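Local coordinates for protein cytosine deaminase (Klebsiella pneumoniae, PDB 4R85) that probably catalyses the hydrolytic deamination of 5-methylcytosine and cytosine, and binds 5-methylcytosine beside an iron(II) ion in an amidohydrolase active site, at residues V111-T116 with D360-A365; V53-H58 with D350-A355; D143-A148 with R354-G359. All blocks are in the same frame, centred on the assembly; numbering follows the deposited sequence.

Contact 1: residues V111-T116 with D360-A365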
ATOM      1  N   VAL A 111     -11.982  13.536  -3.445  1.00 16.00           N
ATOM      2  CA  VAL A 111     -12.697  12.975  -4.585  1.00 17.79           C
ATOM      3  C   VAL A 111     -13.972  13.755  -4.868  1.00 18.93           C
ATOM      4  O   VAL A 111     -14.810  13.905  -3.980  1.00 20.71           O
ATOM      5  CB  VAL A 111     -13.078  11.508  -4.339  1.00 20.96           C
ATOM      6  CG1 VAL A 111     -13.930  11.004  -5.488  1.00 16.41           C
ATOM      7  CG2 VAL A 111     -11.818  10.661  -4.183  1.00 19.21           C
ATOM      8  N   GLN A 112     -14.127  14.245  -6.100  1.00 18.02           N
ATOM      9  CA  GLN A 112     -15.344  14.968  -6.473  1.00 21.26           C
ATOM     10  C   GLN A 112     -16.101  14.300  -7.624  1.00 18.19           C
ATOM     11  O   GLN A 112     -17.175  14.751  -8.020  1.00 19.35           O
ATOM     12  CB  GLN A 112     -15.022  16.415  -6.839  1.00 15.37           C
ATOM     13  CG  GLN A 112     -14.548  17.287  -5.674  1.00 20.18           C
ATOM     14  CD  GLN A 112     -14.500  18.759  -6.048  1.00 24.19           C
ATOM     15  OE1 GLN A 112     -15.331  19.234  -6.824  1.00 22.76           O
ATOM     16  NE2 GLN A 112     -13.513  19.483  -5.517  1.00 20.33           N
ATOM     17  N   HIS A 113     -15.510  13.251  -8.178  1.00 17.37           N
ATOM     18  CA  HIS A 113     -16.117  12.501  -9.268  1.00 16.77           C
ATOM     19  C   HIS A 113     -16.112  11.016  -8.933  1.00 12.98           C
ATOM     20  O   HIS A 113     -15.075  10.444  -8.593  1.00 13.73           O
ATOM     21  CB  HIS A 113     -15.383  12.776 -10.579  1.00 15.88           C
ATOM     22  CG  HIS A 113     -15.470  14.203 -11.010  1.00 19.04           C
ATOM     23  ND1 HIS A 113     -16.585  14.724 -11.629  1.00 21.28           N
ATOM     24  CD2 HIS A 113     -14.598  15.231 -10.874  1.00 18.58           C
ATOM     25  CE1 HIS A 113     -16.390  16.007 -11.876  1.00 23.01           C
ATOM     26  NE2 HIS A 113     -15.193  16.341 -11.426  1.00 21.31           N
ATOM     27  N   VAL A 114     -17.286  10.400  -9.006  1.00 14.74           N
ATOM     28  CA  VAL A 114     -17.443   9.020  -8.585  1.00 15.40           C
ATOM     29  C   VAL A 114     -18.319   8.262  -9.570  1.00 15.94           C
ATOM     30  O   VAL A 114     -19.358   8.755  -9.984  1.00 16.34           O
ATOM     31  CB  VAL A 114     -18.123   8.947  -7.198  1.00 16.08           C
ATOM     32  CG1 VAL A 114     -18.368   7.482  -6.776  1.00 16.03           C
ATOM     33  CG2 VAL A 114     -17.307   9.683  -6.149  1.00 13.94           C
ATOM     34  N   ARG A 115     -17.900   7.059  -9.941  1.00 14.91           N
ATOM     35  CA  ARG A 115     -18.772   6.171 -10.697  1.00 15.64           C
ATOM     36  C   ARG A 115     -19.038   4.933  -9.847  1.00 14.52           C
ATOM     37  O   ARG A 115     -18.107   4.201  -9.501  1.00 12.19           O
ATOM     38  CB  ARG A 115     -18.141   5.791 -12.039  1.00 14.81           C
ATOM     39  CG  ARG A 115     -18.939   4.740 -12.813  1.00 17.22           C
ATOM     40  CD  ARG A 115     -18.254   4.395 -14.136  1.00 16.17           C
ATOM     41  NE  ARG A 115     -18.483   5.423 -15.152  1.00 14.67           N
ATOM     42  CZ  ARG A 115     -17.985   5.360 -16.378  1.00 15.53           C
ATOM     43  NH1 ARG A 115     -17.221   4.326 -16.714  1.00 12.50           N
ATOM     44  NH2 ARG A 115     -18.239   6.326 -17.258  1.00 16.17           N
ATOM     45  N   THR A 116     -20.300   4.715  -9.482  1.00 14.58           N
ATOM     46  CA  THR A 116     -20.626   3.574  -8.639  1.00 14.78           C
ATOM     47  C   THR A 116     -21.332   2.517  -9.459  1.00 12.52           C
ATOM     48  O   THR A 116     -22.167   2.835 -10.301  1.00 13.46           O
ATOM     49  CB  THR A 116     -21.508   3.946  -7.416  1.00 12.19           C
ATOM     50  OG1 THR A 116     -21.688   2.786  -6.594  1.00 14.76           O
ATOM     51  CG2 THR A 116     -22.881   4.451  -7.846  1.00 13.92           C
ATOM     52  N   ASP A 360     -14.837  18.742 -20.838  1.00 24.51           N
ATOM     53  CA  ASP A 360     -14.563  20.103 -20.380  1.00 26.88           C
ATOM     54  C   ASP A 360     -15.097  20.421 -18.990  1.00 22.51           C
ATOM     55  O   ASP A 360     -14.925  21.531 -18.501  1.00 28.17           O
ATOM     56  CB  ASP A 360     -15.065  21.132 -21.396  1.00 35.99           C
ATOM     57  CG  ASP A 360     -14.138  21.257 -22.587  1.00 45.45           C
ATOM     58  OD1 ASP A 360     -13.032  20.674 -22.534  1.00 45.67           O
ATOM     59  OD2 ASP A 360     -14.508  21.938 -23.566  1.00 51.91           O
ATOM     60  N   ASN A 361     -15.734  19.449 -18.343  1.00 22.66           N
ATOM     61  CA  ASN A 361     -16.171  19.642 -16.965  1.00 24.91           C
ATOM     62  C   ASN A 361     -15.081  19.261 -15.957  1.00 22.99           C
ATOM     63  O   ASN A 361     -15.312  19.259 -14.750  1.00 19.97           O
ATOM     64  CB  ASN A 361     -17.464  18.873 -16.693  1.00 24.25           C
ATOM     65  CG  ASN A 361     -18.657  19.469 -17.421  1.00 35.53           C
ATOM     66  OD1 ASN A 361     -18.774  20.687 -17.546  1.00 40.50           O
ATOM     67  ND2 ASN A 361     -19.541  18.613 -17.910  1.00 41.24           N
ATOM     68  N   TYR A 362     -13.889  18.965 -16.467  1.00 20.97           N
ATOM     69  CA  TYR A 362     -12.775  18.530 -15.629  1.00 17.06           C
ATOM     70  C   TYR A 362     -11.472  19.139 -16.143  1.00 21.59           C
ATOM     71  O   TYR A 362     -11.274  19.256 -17.349  1.00 20.30           O
ATOM     72  CB  TYR A 362     -12.676  17.003 -15.636  1.00 14.97           C
ATOM     73  CG  TYR A 362     -11.644  16.451 -14.668  1.00 19.25           C
ATOM     74  CD1 TYR A 362     -10.304  16.325 -15.039  1.00 21.21           C
ATOM     75  CD2 TYR A 362     -12.007  16.064 -13.387  1.00 15.71           C
ATOM     76  CE1 TYR A 362      -9.359  15.820 -14.155  1.00 14.13           C
ATOM     77  CE2 TYR A 362     -11.071  15.561 -12.497  1.00 18.85           C
ATOM     78  CZ  TYR A 362      -9.756  15.442 -12.888  1.00 16.87           C
ATOM     79  OH  TYR A 362      -8.827  14.950 -12.011  1.00 15.74           O
ATOM     80  N   GLY A 363     -10.589  19.528 -15.226  1.00 22.65           N
ATOM     81  CA  GLY A 363      -9.270  20.009 -15.600  1.00 18.03           C
ATOM     82  C   GLY A 363      -9.017  21.466 -15.269  1.00 22.92           C
ATOM     83  O   GLY A 363      -9.930  22.292 -15.312  1.00 22.15           O
ATOM     84  N   LEU A 364      -7.770  21.794 -14.943  1.00 23.98           N
ATOM     85  CA  LEU A 364      -7.415  23.175 -14.631  1.00 24.19           C
ATOM     86  C   LEU A 364      -7.117  23.961 -15.896  1.00 29.60           C
ATOM     87  O   LEU A 364      -5.961  24.095 -16.299  1.00 27.09           O
ATOM     88  CB  LEU A 364      -6.226  23.244 -13.672  1.00 26.38           C
ATOM     89  CG  LEU A 364      -6.414  22.479 -12.360  1.00 26.26           C
ATOM     90  CD1 LEU A 364      -5.330  22.846 -11.368  1.00 23.11           C
ATOM     91  CD2 LEU A 364      -7.794  22.744 -11.769  1.00 27.41           C
ATOM     92  N   ALA A 365      -8.174  24.479 -16.512  1.00 28.56           N
ATOM     93  CA  ALA A 365      -8.068  25.323 -17.693  1.00 27.32           C
ATOM     94  C   ALA A 365      -9.068  26.446 -17.529  1.00 22.62           C
ATOM     95  O   ALA A 365     -10.129  26.263 -16.928  1.00 25.16           O
ATOM     96  CB  ALA A 365      -8.389  24.523 -18.941  1.00 28.78           C
TER
HETATM   97  O   HOH W   1     -14.359  18.781 -12.210  1.00 18.79           O

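Contact 2: residues V53-H58 with D350-A355. With FE2 (Fe (II) ion), chain H; 17E (5-methylcytosine), chain G.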
ATOM      1  N   VAL A  53     -10.515  11.338  -8.753  1.00 18.27           N
ATOM      2  CA  VAL A  53     -11.663  10.636  -9.300  1.00 16.14           C
ATOM      3  C   VAL A  53     -11.693   9.218  -8.740  1.00 18.97           C
ATOM      4  O   VAL A  53     -10.656   8.575  -8.601  1.00 18.99           O
ATOM      5  CB  VAL A  53     -11.578  10.578 -10.844  1.00 19.96           C
ATOM      6  CG1 VAL A  53     -12.782   9.854 -11.434  1.00 18.00           C
ATOM      7  CG2 VAL A  53     -11.435  11.976 -11.433  1.00 16.25           C
ATOM      8  N   GLU A  54     -12.882   8.746  -8.384  1.00 16.92           N
ATOM      9  CA  GLU A  54     -13.073   7.350  -8.028  1.00 16.15           C
ATOM     10  C   GLU A  54     -13.944   6.745  -9.111  1.00 16.19           C
ATOM     11  O   GLU A  54     -15.167   6.788  -9.018  1.00 15.59           O
ATOM     12  CB  GLU A  54     -13.763   7.221  -6.672  1.00 13.57           C
ATOM     13  CG  GLU A  54     -14.061   5.768  -6.295  1.00 18.17           C
ATOM     14  CD  GLU A  54     -12.904   4.835  -6.653  1.00 28.03           C
ATOM     15  OE1 GLU A  54     -11.929   4.772  -5.872  1.00 29.86           O
ATOM     16  OE2 GLU A  54     -12.961   4.176  -7.719  1.00 23.96           O
ATOM     17  N   PRO A  55     -13.318   6.189 -10.154  1.00 13.87           N
ATOM     18  CA  PRO A  55     -14.068   5.772 -11.341  1.00 15.00           C
ATOM     19  C   PRO A  55     -14.704   4.397 -11.207  1.00 13.97           C
ATOM     20  O   PRO A  55     -15.338   3.950 -12.163  1.00 14.09           O
ATOM     21  CB  PRO A  55     -12.988   5.726 -12.430  1.00 14.01           C
ATOM     22  CG  PRO A  55     -11.741   5.343 -11.673  1.00 14.43           C
ATOM     23  CD  PRO A  55     -11.865   6.007 -10.316  1.00 17.10           C
ATOM     24  N   HIS A  56     -14.529   3.734 -10.067  1.00 11.73           N
ATOM     25  CA  HIS A  56     -15.081   2.399  -9.884  1.00 10.18           C
ATOM     26  C   HIS A  56     -15.169   2.013  -8.411  1.00 12.18           C
ATOM     27  O   HIS A  56     -14.167   1.639  -7.789  1.00 12.98           O
ATOM     28  CB  HIS A  56     -14.223   1.372 -10.636  1.00 15.38           C
ATOM     29  CG  HIS A  56     -14.839   0.014 -10.712  1.00 12.18           C
ATOM     30  ND1 HIS A  56     -15.016  -0.655 -11.904  1.00 12.37           N
ATOM     31  CD2 HIS A  56     -15.310  -0.807  -9.742  1.00 14.55           C
ATOM     32  CE1 HIS A  56     -15.574  -1.828 -11.667  1.00 18.06           C
ATOM     33  NE2 HIS A  56     -15.772  -1.936 -10.365  1.00 16.90           N
ATOM     34  N   ILE A  57     -16.378   2.076  -7.866  1.00 12.62           N
ATOM     35  CA  ILE A  57     -16.635   1.687  -6.482  1.00 11.24           C
ATOM     36  C   ILE A  57     -18.035   1.093  -6.425  1.00 16.24           C
ATOM     37  O   ILE A  57     -18.859   1.396  -7.290  1.00 13.55           O
ATOM     38  CB  ILE A  57     -16.502   2.910  -5.544  1.00 17.35           C
ATOM     39  CG1 ILE A  57     -16.604   2.499  -4.071  1.00 22.09           C
ATOM     40  CG2 ILE A  57     -17.511   4.005  -5.924  1.00 15.48           C
ATOM     41  CD1 ILE A  57     -15.969   3.517  -3.120  1.00 18.25           C
ATOM     42  N   HIS A  58     -18.293   0.220  -5.447  1.00 11.98           N
ATOM     43  CA  HIS A  58     -19.616  -0.365  -5.268  1.00 13.52           C
ATOM     44  C   HIS A  58     -20.279   0.222  -4.037  1.00 13.29           C
ATOM     45  O   HIS A  58     -20.191  -0.356  -2.940  1.00 14.40           O
ATOM     46  CB  HIS A  58     -19.530  -1.882  -5.099  1.00 14.74           C
ATOM     47  CG  HIS A  58     -18.973  -2.595  -6.293  1.00 17.09           C
ATOM     48  ND1 HIS A  58     -19.760  -3.327  -7.154  1.00 14.72           N
ATOM     49  CD2 HIS A  58     -17.706  -2.706  -6.754  1.00 13.30           C
ATOM     50  CE1 HIS A  58     -19.006  -3.852  -8.101  1.00 13.16           C
ATOM     51  NE2 HIS A  58     -17.756  -3.487  -7.882  1.00 18.66           N
ATOM     52  N   ASP A 350      -6.483  12.749 -14.399  1.00 18.79           N
ATOM     53  CA  ASP A 350      -6.747  12.890 -15.835  1.00 16.45           C
ATOM     54  C   ASP A 350      -7.285  11.642 -16.525  1.00 16.94           C
ATOM     55  O   ASP A 350      -8.261  11.723 -17.274  1.00 13.56           O
ATOM     56  CB  ASP A 350      -5.483  13.341 -16.588  1.00 13.81           C
ATOM     57  CG  ASP A 350      -4.952  14.681 -16.109  1.00 26.67           C
ATOM     58  OD1 ASP A 350      -5.667  15.397 -15.370  1.00 24.84           O
ATOM     59  OD2 ASP A 350      -3.812  15.026 -16.489  1.00 28.89           O
ATOM     60  N   ASN A 351      -6.641  10.495 -16.305  1.00 17.08           N
ATOM     61  CA  ASN A 351      -7.020   9.291 -17.032  1.00 14.47           C
ATOM     62  C   ASN A 351      -8.393   8.811 -16.575  1.00 17.49           C
ATOM     63  O   ASN A 351      -9.198   8.323 -17.367  1.00 16.96           O
ATOM     64  CB  ASN A 351      -5.999   8.182 -16.804  1.00 14.83           C
ATOM     65  CG  ASN A 351      -4.656   8.486 -17.435  1.00 16.84           C
ATOM     66  OD1 ASN A 351      -4.410   9.600 -17.904  1.00 13.85           O
ATOM     67  ND2 ASN A 351      -3.777   7.487 -17.459  1.00 15.58           N
ATOM     68  N   SER A 352      -8.640   8.936 -15.278  1.00 14.47           N
ATOM     69  CA  SER A 352      -9.932   8.577 -14.705  1.00 14.38           C
ATOM     70  C   SER A 352     -11.051   9.496 -15.215  1.00 14.63           C
ATOM     71  O   SER A 352     -12.161   9.036 -15.510  1.00 17.49           O
ATOM     72  CB  SER A 352      -9.842   8.626 -13.182  1.00 18.20           C
ATOM     73  OG  SER A 352      -8.833   7.751 -12.718  1.00 23.46           O
ATOM     74  N   ALA A 353     -10.765  10.789 -15.323  1.00 14.08           N
ATOM     75  CA  ALA A 353     -11.744  11.720 -15.881  1.00 15.72           C
ATOM     76  C   ALA A 353     -12.087  11.366 -17.330  1.00 19.03           C
ATOM     77  O   ALA A 353     -13.218  11.536 -17.768  1.00 15.71           O
ATOM     78  CB  ALA A 353     -11.252  13.160 -15.783  1.00 13.54           C
ATOM     79  N   ARG A 354     -11.098  10.877 -18.073  1.00 16.03           N
ATOM     80  CA  ARG A 354     -11.333  10.470 -19.453  1.00 20.70           C
ATOM     81  C   ARG A 354     -12.242   9.239 -19.519  1.00 19.12           C
ATOM     82  O   ARG A 354     -13.106   9.141 -20.391  1.00 18.03           O
ATOM     83  CB  ARG A 354     -10.006  10.182 -20.148  1.00 18.88           C
ATOM     84  CG  ARG A 354     -10.141   9.769 -21.599  1.00 21.92           C
ATOM     85  CD  ARG A 354      -8.762   9.709 -22.264  1.00 31.13           C
ATOM     86  NE  ARG A 354      -8.800   8.979 -23.529  1.00 38.95           N
ATOM     87  CZ  ARG A 354      -7.725   8.600 -24.215  1.00 43.82           C
ATOM     88  NH1 ARG A 354      -6.506   8.870 -23.759  1.00 38.70           N
ATOM     89  NH2 ARG A 354      -7.871   7.938 -25.355  1.00 45.98           N
ATOM     90  N   ALA A 355     -12.036   8.303 -18.598  1.00 15.92           N
ATOM     91  CA  ALA A 355     -12.858   7.092 -18.528  1.00 16.18           C
ATOM     92  C   ALA A 355     -14.310   7.464 -18.244  1.00 14.94           C
ATOM     93  O   ALA A 355     -15.239   6.848 -18.761  1.00 15.11           O
ATOM     94  CB  ALA A 355     -12.323   6.151 -17.463  1.00 17.58           C
TER
HETATM   95 FE   FE2 H 502     -15.877  -3.864  -9.197  1.00 19.40          FE
HETATM   96  N1  17E G 501     -18.655  -7.810  -7.463  1.00 12.92           N
HETATM   97  C2  17E G 501     -17.799  -8.251  -8.384  1.00 13.67           C
HETATM   98  O2  17E G 501     -18.240  -9.111  -9.357  1.00 13.81           O
HETATM   99  N3  17E G 501     -16.517  -7.872  -8.388  1.00 15.01           N
HETATM  100  C4  17E G 501     -16.054  -7.033  -7.446  1.00 19.47           C
HETATM  101  N4  17E G 501     -14.682  -6.636  -7.459  1.00 20.70           N
HETATM  102  C5  17E G 501     -16.914  -6.543  -6.462  1.00 13.49           C
HETATM  103  C6  17E G 501     -18.242  -6.960  -6.501  1.00 14.79           C
HETATM  104  CM5 17E G 501     -16.416  -5.605  -5.409  1.00 14.00           C
HETATM  105  O   HOH W   2      -8.766   7.272 -10.168  1.00 17.94           O

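Contact 3: residues D143-A148 with R354-G359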
ATOM      1  N   ASP A 143     -19.952  14.539  -8.176  1.00 18.73           N
ATOM      2  CA  ASP A 143     -20.730  14.221  -9.362  1.00 20.25           C
ATOM      3  C   ASP A 143     -20.748  12.699  -9.494  1.00 20.88           C
ATOM      4  O   ASP A 143     -19.722  12.080  -9.785  1.00 17.63           O
ATOM      5  CB  ASP A 143     -20.113  14.870 -10.605  1.00 20.47           C
ATOM      6  CG  ASP A 143     -20.207  16.387 -10.579  1.00 32.47           C
ATOM      7  OD1 ASP A 143     -19.209  17.055 -10.222  1.00 37.83           O
ATOM      8  OD2 ASP A 143     -21.286  16.909 -10.910  1.00 37.07           O
ATOM      9  N   LEU A 144     -21.913  12.100  -9.268  1.00 20.00           N
ATOM     10  CA  LEU A 144     -22.026  10.643  -9.224  1.00 19.21           C
ATOM     11  C   LEU A 144     -22.553  10.050 -10.528  1.00 20.85           C
ATOM     12  O   LEU A 144     -23.603  10.458 -11.017  1.00 23.21           O
ATOM     13  CB  LEU A 144     -22.953  10.236  -8.071  1.00 15.67           C
ATOM     14  CG  LEU A 144     -23.158   8.736  -7.818  1.00 14.03           C
ATOM     15  CD1 LEU A 144     -21.831   8.074  -7.439  1.00 13.46           C
ATOM     16  CD2 LEU A 144     -24.202   8.525  -6.720  1.00 21.32           C
ATOM     17  N   GLN A 145     -21.831   9.078 -11.083  1.00 13.41           N
ATOM     18  CA  GLN A 145     -22.367   8.273 -12.180  1.00 15.83           C
ATOM     19  C   GLN A 145     -22.806   6.917 -11.662  1.00 16.37           C
ATOM     20  O   GLN A 145     -22.161   6.344 -10.788  1.00 18.57           O
ATOM     21  CB  GLN A 145     -21.324   8.072 -13.273  1.00 16.49           C
ATOM     22  CG  GLN A 145     -20.930   9.367 -13.957  1.00 13.14           C
ATOM     23  CD  GLN A 145     -19.992   9.133 -15.129  1.00 14.13           C
ATOM     24  OE1 GLN A 145     -19.739   7.991 -15.525  1.00 16.36           O
ATOM     25  NE2 GLN A 145     -19.477  10.220 -15.696  1.00 15.98           N
ATOM     26  N   ILE A 146     -23.891   6.391 -12.213  1.00 14.72           N
ATOM     27  CA  ILE A 146     -24.398   5.097 -11.752  1.00 12.91           C
ATOM     28  C   ILE A 146     -24.406   4.041 -12.850  1.00 13.87           C
ATOM     29  O   ILE A 146     -24.980   4.254 -13.916  1.00 14.29           O
ATOM     30  CB  ILE A 146     -25.817   5.233 -11.185  1.00 15.25           C
ATOM     31  CG1 ILE A 146     -25.789   6.090  -9.917  1.00 17.45           C
ATOM     32  CG2 ILE A 146     -26.425   3.853 -10.922  1.00 16.00           C
ATOM     33  CD1 ILE A 146     -27.135   6.674  -9.555  1.00 15.77           C
ATOM     34  N   VAL A 147     -23.780   2.898 -12.565  1.00 12.80           N
ATOM     35  CA  VAL A 147     -23.723   1.777 -13.497  1.00 12.98           C
ATOM     36  C   VAL A 147     -24.727   0.680 -13.112  1.00 17.91           C
ATOM     37  O   VAL A 147     -24.714   0.191 -11.976  1.00 14.50           O
ATOM     38  CB  VAL A 147     -22.330   1.120 -13.502  1.00 13.12           C
ATOM     39  CG1 VAL A 147     -22.223   0.103 -14.653  1.00 11.98           C
ATOM     40  CG2 VAL A 147     -21.199   2.174 -13.600  1.00 15.04           C
ATOM     41  N   ALA A 148     -25.579   0.287 -14.056  1.00 12.07           N
ATOM     42  CA  ALA A 148     -26.424  -0.895 -13.880  1.00 16.17           C
ATOM     43  C   ALA A 148     -25.589  -2.164 -13.998  1.00 15.09           C
ATOM     44  O   ALA A 148     -25.298  -2.632 -15.097  1.00 16.18           O
ATOM     45  CB  ALA A 148     -27.544  -0.909 -14.899  1.00 16.15           C
ATOM     46  N   ARG A 354     -11.098  10.877 -18.073  1.00 16.03           N
ATOM     47  CA  ARG A 354     -11.333  10.470 -19.453  1.00 20.70           C
ATOM     48  C   ARG A 354     -12.242   9.239 -19.519  1.00 19.12           C
ATOM     49  O   ARG A 354     -13.106   9.141 -20.391  1.00 18.03           O
ATOM     50  CB  ARG A 354     -10.006  10.182 -20.148  1.00 18.88           C
ATOM     51  CG  ARG A 354     -10.141   9.769 -21.599  1.00 21.92           C
ATOM     52  CD  ARG A 354      -8.762   9.709 -22.264  1.00 31.13           C
ATOM     53  NE  ARG A 354      -8.800   8.979 -23.529  1.00 38.95           N
ATOM     54  CZ  ARG A 354      -7.725   8.600 -24.215  1.00 43.82           C
ATOM     55  NH1 ARG A 354      -6.506   8.870 -23.759  1.00 38.70           N
ATOM     56  NH2 ARG A 354      -7.871   7.938 -25.355  1.00 45.98           N
ATOM     57  N   ALA A 355     -12.036   8.303 -18.598  1.00 15.92           N
ATOM     58  CA  ALA A 355     -12.858   7.092 -18.528  1.00 16.18           C
ATOM     59  C   ALA A 355     -14.310   7.464 -18.244  1.00 14.94           C
ATOM     60  O   ALA A 355     -15.239   6.848 -18.761  1.00 15.11           O
ATOM     61  CB  ALA A 355     -12.323   6.151 -17.463  1.00 17.58           C
ATOM     62  N   LEU A 356     -14.499   8.494 -17.432  1.00 13.99           N
ATOM     63  CA  LEU A 356     -15.838   8.946 -17.076  1.00 15.64           C
ATOM     64  C   LEU A 356     -16.394   9.942 -18.090  1.00 16.47           C
ATOM     65  O   LEU A 356     -17.497  10.451 -17.912  1.00 16.95           O
ATOM     66  CB  LEU A 356     -15.855   9.539 -15.659  1.00 13.81           C
ATOM     67  CG  LEU A 356     -16.220   8.539 -14.542  1.00 13.74           C
ATOM     68  CD1 LEU A 356     -15.340   7.299 -14.558  1.00 17.17           C
ATOM     69  CD2 LEU A 356     -16.177   9.188 -13.161  1.00 16.57           C
ATOM     70  N   CYS A 357     -15.635  10.209 -19.159  1.00 14.27           N
ATOM     71  CA  CYS A 357     -16.063  11.151 -20.202  1.00 15.98           C
ATOM     72  C   CYS A 357     -16.456  12.509 -19.646  1.00 16.37           C
ATOM     73  O   CYS A 357     -17.474  13.073 -20.051  1.00 17.69           O
ATOM     74  CB  CYS A 357     -17.248  10.592 -20.998  1.00 15.68           C
ATOM     75  SG  CYS A 357     -16.849   9.161 -21.997  1.00 21.85           S
ATOM     76  N   LEU A 358     -15.655  13.048 -18.734  1.00 17.51           N
ATOM     77  CA  LEU A 358     -16.002  14.330 -18.113  1.00 15.10           C
ATOM     78  C   LEU A 358     -15.760  15.508 -19.052  1.00 21.76           C
ATOM     79  O   LEU A 358     -16.411  16.552 -18.932  1.00 22.94           O
ATOM     80  CB  LEU A 358     -15.231  14.517 -16.804  1.00 14.15           C
ATOM     81  CG  LEU A 358     -15.515  13.446 -15.756  1.00 16.43           C
ATOM     82  CD1 LEU A 358     -14.717  13.715 -14.490  1.00 18.94           C
ATOM     83  CD2 LEU A 358     -17.019  13.373 -15.465  1.00 22.48           C
ATOM     84  N   GLY A 359     -14.826  15.331 -19.982  1.00 20.24           N
ATOM     85  CA  GLY A 359     -14.497  16.352 -20.962  1.00 22.57           C
ATOM     86  C   GLY A 359     -14.187  17.699 -20.333  1.00 28.59           C
ATOM     87  O   GLY A 359     -13.396  17.792 -19.390  1.00 26.70           O
TER

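Contact 1: residues V111-T116 with D360-A365
H113 of strand 111-116 meets Y362, in the loop 360-365, where the imidazole of H113 comes to the edge of the Y362 ring. The aromatic contact is led by H113 CD2, which lies 3.7 Å from Y362 CD2, near the plane of the tyrosine ring. The ring planes stand at 64° and the centroids are 5.5 Å apart, an oblique pair. Y362 reaches this place because its CG is anti to the backbone N (chi1 -173°), which turns the ring back from the loop toward the strand.

The polar part of the contact runs through one ordered water. H113 NE2 is 2.7 Å from this water, which lies in the imidazole plane at the ring edge. The same water donates a hydrogen bond of 2.8 Å to N361 O, joining the histidine to the loop backbone although H113 NE2 and N361 O are themselves 4.4 Å apart. The tyrosine hydroxyl is engaged by another element: Y362 OH hydrogen-bonds to P51 O of strand 47-57, while the ring also rests on A353 of helix 350-355.

Burial is modest, 94 Å² over both sides, and falls mostly on H113 and Y362. Strand 111-116 belongs to the parallel barrel sheet, and the loop leads from helix 350-355 toward strand 372-375. With both rings buried, the bridging water gives one imidazole nitrogen and one main-chain carbonyl a shared polar partner, and the loop is tied to the strand by oblique ring packing and water rather than by a direct bond.

Contact 2: residues V53-H58 with D350-A355
V53 places CG1 anti to its backbone N (chi1 -180°) and CG2 beside it, so that both methyls flank the CB of S352, whose OG lies beside its own backbone N (chi1 -58°). The valine meets the serine along its carbon side: V53 CB is 3.5 Å from S352 CB, and V53 CG2 comes within 4.1 Å of A353 N. P55, two residues on, brings its ring to the hydroxyl, with CG 3.9 Å from S352 OG.

That hydroxyl donates to a water, S352 OG to water O 2.6 Å, and the water in turn donates to V53 O. The buried serine thereby reaches the strand backbone through a relay. Strand 53-57 and helix 350-355 are inclined at 48°, with axes 8.1 Å apart.

Past P55 the same strand supplies metal ligands. E54 OE2 accepts the backbone N-H of H56 through its anti lone pair, bracing the backbone at the first metal ligand. H56 NE2 and H58 NE2 each bind the iron(II) ion at 2.3 Å, and H209, H241 and D308 complete its shell. The methyl group of 5-methylcytosine lies over one face of the H58 ring, offset toward its rim. Helix 350-355 thus packs on the strand just before the His-X-His pair, which, at the C-terminal end of the first strand of a TIM-like barrel, is the hallmark of the amidohydrolase metal site.

Contact 3: residues D143-A148 with R354-G359
Strand 143-148 is extended, whereas 354-359 covers the last residues of helix 350-355 and the turn beyond it; Q145 and L356 are the nearest pair, their CA atoms 8.2 Å apart. The helix finishes in a Schellman motif. C357 adopts positive phi (53°), its N bonds back to R354 O, and L358 N reaches back to A353 O (3.0 Å, a probable hydrogen bond), turning the chain so that the carbonyl of L356 confronts the strand.

Q145 spans the distance between strand and turn. Its chain runs extended beyond CG (chi2 -175°) and carries the amide to that carbonyl, where Q145 NE2 donates to L356 O over 3.0 Å. The bond is nearly straight at 165°; the donor lies in the carbonyl plane on a lone pair of L356 O, and the acceptor in turn lies in the glutamine amide plane. The other end of the amide is held too, since Q145 OE1 accepts from R115 NH2 of the neighbouring strand, and the two bonds together should fix the rotation of the flat group.

Leucine carbons pack against the amide. L356 CG is 3.7 Å from Q145 OE1, and L358 brings CD2 to 4.0 Å from Q145 NE2. The L356 side chain also packs on V53 and P55 of the first barrel strand. A strand glutamine thus binds a backbone carbonyl in the Schellman turn that ends the helix, within the amidohydrolase (TIM-like) barrel.

All three contacts join the neighbouring parallel strands 47-57, 111-119 and 143-149 to one continuous piece of chain, helix 350-355 and the turn and loop after it. Contact 2, near the centre of the chain, is fully buried and uses mainly carbon packing; its strand goes on to the metal. Contact 1 is also largely buried, but N361 is exposed, and a bridging water and an oblique ring pair carry it. Contact 3 is partly buried and alone has a direct hydrogen bond between its segments. Contacts 2 and 3 share R354 and A355, while Y362 of contact 1 packs on A353 of contact 2.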